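Local coordinates for SusD family protein (Bacteroides uniformis, PDB 7KV1) that probably binds beta-glucans at the cell surface as a SusD-family glycan-binding protein, helping a human gut bacterium capture these polysaccharides, at residues 96-100 with 101-105; 71-74 with 75-79. All blocks are in the same frame, centred on the assembly; numbering follows the deposited sequence.

Contact 1: 96-100 with 101-105; sequences HMLFN and YEANE
A Schellman motif closes helix 93-99, with Tyr101 at positive phi as its C-prime residue. Two backbone bonds define it: Glu102 N reaches back to Met97 O at 2.8 Å, nearly straight at 162°, and Tyr101 N meets Leu98 O at 3.0 Å, the donor standing above that carbonyl's plane. The reversal lays the Tyr101 ring over the helix end, with Phe99 O 3.7 Å above one face, offset toward the rim; the hydroxyl is held by Met78 O. Beyond the turn the chain doubles back beside the last helical turn. Leu98 CD2 touches Ala103 CB at 3.5 Å, local apolar packing between the helix and the returning chain. The Met97 chain bends at its last torsion (chi3 77°), which brings CE to 3.1 Å from Glu102 O, its nearest approach, and to 3.5 Å from Asn104 ND2; Asn104 OD1 accepts from Asn106 N. Asn100 and Glu102 run side by side in the same direction, amide and carboxylate planes 55° apart; their polar ends are held by other residues, Asn100 OD1 by Thr500 N and Glu102 OE2 by Asn501 ND2. The paired backbone bonds around a positive-phi C-prime residue are the signature of the Schellman C-cap.

Contact 2: 71-74 with 75-79; sequences LNID and GEIMG
Ile73 and Ile77, one helical turn apart, meet through their CG2 methyls at 3.8 Å, the two side chains set at a slant to each other. With chi1 at 55°, Ile77 places CG1 between its backbone N and carbonyl carbon, so that both branches border Ile73 O, CG2 at 3.4 Å and CG1 at 3.5 Å. That carbonyl is gripped by two amides: Ile77 N lies nearly in line with the C=O bond, whereas Glu76 N, also 3.0 Å from Ile73 O, stands above the carbonyl plane. In Glu76, chi1 of -70° keeps CG beside the backbone N and sets it against Asn72 O at 2.9 Å; the bend at chi2 turns only the carboxylate, which is taken up by neighbouring loops, OE2 by Gly466 N and OE1 by Asn81 ND2. Gly75 N bonds to Leu71 O, one turn back. Farther on, a type I beta turn from Glu76 to Gly79 changes the chain's course. A water bridges the backbone, donating to Asp74 O and accepting from Met78 N, each at 2.8 Å, while the Met78 chain, bent at chi3, brings CE to 3.9 Å from Asp74 O. Around this segment, Trp95 of helix 93-99 packs on Ile73, Asp74 and Ile77; Tyr162 of helix 138-162 touches Asp74 and Met78, and Tyr405 and Tyr403 of strand 403-407 meet Leu71 and Asn72.

How the contacts relate
Contact 2 lies on helix 71-76 and the turn after it, contact 1 at the C-terminal end of helix 93-99, the next helix in the chain; their centres are about 13 Å apart. The two contacts touch directly. Tyr101 OH comes within 2.8 Å of Met78 O, a probable hydrogen bond, and Phe99 CD2 packs 3.3 Å from Ile77 O. Leu98 spans the same junction, its carbonyl O 3.6 Å from Met78 CG. Arg499 also joins the two, bonding to Phe99 O and Gly79 O through different nitrogens. Contact 2 is nearer the middle of the chain, about 8 Å from its centre against about 20 Å for contact 1. Neither contact contributes a residue to the cobalt hexammine pocket.

Contact 1: 96-100 with 101-105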
loop_
_atom_site.group_PDB
_atom_site.type_symbol
_atom_site.label_atom_id
_atom_site.label_comp_id
_atom_site.label_asym_id
_atom_site.label_seq_id
_atom_site.Cartn_x
_atom_site.Cartn_y
_atom_site.Cartn_z
ATOM N N HIS A 96 5.772 3.011 17.330
ATOM C CA HIS A 96 6.366 1.993 18.237
ATOM C C HIS A 96 5.241 1.190 18.897
ATOM O O HIS A 96 5.378 -0.029 19.027
ATOM C CB HIS A 96 7.301 2.623 19.262
ATOM C CG HIS A 96 8.574 3.094 18.641
ATOM N ND1 HIS A 96 9.615 2.233 18.364
ATOM C CD2 HIS A 96 8.949 4.290 18.172
ATOM C CE1 HIS A 96 10.597 2.894 17.795
ATOM N NE2 HIS A 96 10.218 4.141 17.644
ATOM N N MET A 97 4.178 1.838 19.319
ATOM C CA MET A 97 3.088 1.141 20.053
ATOM C C MET A 97 2.267 0.236 19.092
ATOM O O MET A 97 1.888 -0.843 19.513
ATOM C CB MET A 97 2.223 2.162 20.791
ATOM C CG MET A 97 2.988 2.757 21.982
ATOM S SD MET A 97 2.110 4.055 22.840
ATOM C CE MET A 97 0.942 3.063 23.762
ATOM N N LEU A 98 2.013 0.662 17.865
ATOM C CA LEU A 98 1.337 -0.143 16.817
ATOM C C LEU A 98 2.187 -1.374 16.542
ATOM O O LEU A 98 1.639 -2.479 16.454
ATOM C CB LEU A 98 1.158 0.724 15.563
ATOM C CG LEU A 98 0.037 1.761 15.695
ATOM C CD1 LEU A 98 0.230 2.918 14.742
ATOM C CD2 LEU A 98 -1.325 1.101 15.493
ATOM N N PHE A 99 3.492 -1.182 16.416
ATOM C CA PHE A 99 4.468 -2.248 16.115
ATOM C C PHE A 99 4.364 -3.349 17.167
ATOM O O PHE A 99 4.488 -4.542 16.816
ATOM C CB PHE A 99 5.877 -1.665 16.019
ATOM C CG PHE A 99 6.977 -2.680 16.178
ATOM C CD1 PHE A 99 7.418 -3.018 17.443
ATOM C CD2 PHE A 99 7.548 -3.306 15.090
ATOM C CE1 PHE A 99 8.426 -3.939 17.615
ATOM C CE2 PHE A 99 8.540 -4.261 15.266
ATOM C CZ PHE A 99 8.983 -4.557 16.523
ATOM N N ASN A 100 4.123 -2.968 18.411
ATOM C CA ASN A 100 4.062 -3.919 19.544
ATOM C C ASN A 100 2.622 -4.281 19.937
ATOM O O ASN A 100 2.464 -4.862 21.037
ATOM C CB ASN A 100 4.831 -3.356 20.722
ATOM C CG ASN A 100 5.287 -4.460 21.643
ATOM O OD1 ASN A 100 5.479 -5.602 21.206
ATOM N ND2 ASN A 100 5.348 -4.131 22.916
ATOM N N TYR A 101 1.613 -3.920 19.128
ATOM C CA TYR A 101 0.182 -4.300 19.367
ATOM C C TYR A 101 -0.298 -3.742 20.694
ATOM O O TYR A 101 -1.115 -4.399 21.378
ATOM C CB TYR A 101 -0.001 -5.820 19.287
ATOM C CG TYR A 101 0.706 -6.373 18.076
ATOM C CD1 TYR A 101 0.531 -5.801 16.820
ATOM C CD2 TYR A 101 1.648 -7.367 18.200
ATOM C CE1 TYR A 101 1.220 -6.255 15.711
ATOM C CE2 TYR A 101 2.340 -7.830 17.097
ATOM C CZ TYR A 101 2.127 -7.280 15.846
ATOM O OH TYR A 101 2.902 -7.723 14.804
ATOM N N GLU A 102 0.138 -2.514 20.991
ATOM C CA GLU A 102 -0.157 -1.795 22.255
ATOM C C GLU A 102 -0.613 -0.378 21.934
ATOM O O GLU A 102 -0.512 0.468 22.833
ATOM C CB GLU A 102 1.072 -1.676 23.147
ATOM C CG GLU A 102 1.502 -2.959 23.747
ATOM C CD GLU A 102 2.624 -2.751 24.751
ATOM O OE1 GLU A 102 3.308 -1.700 24.638
ATOM O OE2 GLU A 102 2.815 -3.669 25.625
ATOM N N ALA A 103 -1.135 -0.133 20.734
ATOM C CA ALA A 103 -1.711 1.182 20.375
ATOM C C ALA A 103 -2.889 1.463 21.306
ATOM O O ALA A 103 -3.444 0.543 21.886
ATOM C CB ALA A 103 -2.123 1.210 18.920
ATOM N N ASN A 104 -3.316 2.704 21.359
ATOM C CA ASN A 104 -4.501 3.114 22.134
ATOM C C ASN A 104 -5.074 4.350 21.460
ATOM O O ASN A 104 -4.519 4.807 20.432
ATOM C CB ASN A 104 -4.185 3.317 23.624
ATOM C CG ASN A 104 -3.142 4.378 23.910
ATOM O OD1 ASN A 104 -3.156 5.467 23.358
ATOM N ND2 ASN A 104 -2.249 4.071 24.823
ATOM N N GLU A 105 -6.127 4.894 22.046
ATOM C CA GLU A 105 -6.876 6.030 21.454
ATOM C C GLU A 105 -5.991 7.274 21.414
ATOM O O GLU A 105 -6.335 8.187 20.659
ATOM C CB GLU A 105 -8.177 6.271 22.223
ATOM C CG GLU A 105 -7.978 6.787 23.646
ATOM C CD GLU A 105 -7.796 5.743 24.731
ATOM O OE1 GLU A 105 -7.366 4.598 24.407
ATOM O OE2 GLU A 105 -8.103 6.073 25.914
#

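Contact 2: 71-74 with 75-79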
loop_
_atom_site.group_PDB
_atom_site.type_symbol
_atom_site.label_atom_id
_atom_site.label_comp_id
_atom_site.label_asym_id
_atom_site.label_seq_id
_atom_site.Cartn_x
_atom_site.Cartn_y
_atom_site.Cartn_z
ATOM N N LEU A 71 2.477 5.770 3.506
ATOM C CA LEU A 71 1.553 4.608 3.415
ATOM C C LEU A 71 2.359 3.311 3.563
ATOM O O LEU A 71 1.790 2.333 4.101
ATOM C CB LEU A 71 0.808 4.663 2.077
ATOM C CG LEU A 71 -0.180 5.831 1.949
ATOM C CD1 LEU A 71 -0.829 5.854 0.580
ATOM C CD2 LEU A 71 -1.249 5.751 3.031
ATOM N N ASN A 72 3.594 3.241 3.040
ATOM C CA ASN A 72 4.379 1.981 3.129
ATOM C C ASN A 72 4.842 1.806 4.577
ATOM O O ASN A 72 4.833 0.645 5.038
ATOM C CB ASN A 72 5.503 1.860 2.085
ATOM C CG ASN A 72 6.572 2.932 2.182
ATOM O OD1 ASN A 72 6.289 4.074 2.568
ATOM N ND2 ASN A 72 7.809 2.586 1.804
ATOM N N ILE A 73 5.205 2.887 5.293
ATOM C CA ILE A 73 5.556 2.791 6.734
ATOM C C ILE A 73 4.327 2.214 7.461
ATOM O O ILE A 73 4.484 1.241 8.214
ATOM C CB ILE A 73 6.035 4.132 7.336
ATOM C CG1 ILE A 73 7.363 4.578 6.712
ATOM C CG2 ILE A 73 6.125 4.019 8.838
ATOM C CD1 ILE A 73 7.775 5.976 7.090
ATOM N N ASP A 74 3.153 2.784 7.229
ATOM C CA ASP A 74 1.907 2.376 7.939
ATOM C C ASP A 74 1.630 0.894 7.639
ATOM O O ASP A 74 1.243 0.149 8.576
ATOM C CB ASP A 74 0.737 3.285 7.558
ATOM C CG ASP A 74 0.875 4.746 7.982
ATOM O OD1 ASP A 74 1.818 5.076 8.761
ATOM O OD2 ASP A 74 0.031 5.544 7.553
ATOM N N GLY A 75 1.880 0.451 6.397
ATOM C CA GLY A 75 1.648 -0.937 5.982
ATOM C C GLY A 75 2.754 -1.891 6.424
ATOM O O GLY A 75 2.560 -3.122 6.305
ATOM N N GLU A 76 3.883 -1.397 6.940
ATOM C CA GLU A 76 5.038 -2.277 7.242
ATOM C C GLU A 76 5.194 -2.422 8.762
ATOM O O GLU A 76 5.562 -3.518 9.215
ATOM C CB GLU A 76 6.317 -1.746 6.582
ATOM C CG GLU A 76 6.352 -1.856 5.074
ATOM C CD GLU A 76 6.774 -3.208 4.530
ATOM O OE1 GLU A 76 7.086 -4.102 5.335
ATOM O OE2 GLU A 76 6.724 -3.374 3.311
ATOM N N ILE A 77 4.946 -1.378 9.542
ATOM C CA ILE A 77 5.367 -1.370 10.974
ATOM C C ILE A 77 4.704 -2.494 11.769
ATOM O O ILE A 77 5.295 -2.900 12.771
ATOM C CB ILE A 77 5.202 -0.002 11.658
ATOM C CG1 ILE A 77 3.782 0.573 11.557
ATOM C CG2 ILE A 77 6.263 0.962 11.115
ATOM C CD1 ILE A 77 3.556 1.796 12.458
ATOM N N MET A 78 3.532 -2.983 11.394
ATOM C CA MET A 78 2.850 -4.022 12.200
ATOM C C MET A 78 3.277 -5.405 11.712
ATOM O O MET A 78 2.937 -6.399 12.387
ATOM C CB MET A 78 1.332 -3.814 12.169
ATOM C CG MET A 78 0.961 -2.544 12.902
ATOM S SD MET A 78 -0.792 -2.187 12.923
ATOM C CE MET A 78 -1.039 -1.510 11.277
ATOM N N GLY A 79 4.138 -5.438 10.679
ATOM C CA GLY A 79 4.638 -6.662 10.044
ATOM C C GLY A 79 5.982 -7.083 10.598
ATOM O O GLY A 79 6.284 -6.699 11.706
HETATM O O HOH W 1 1.759 -2.492 9.219
#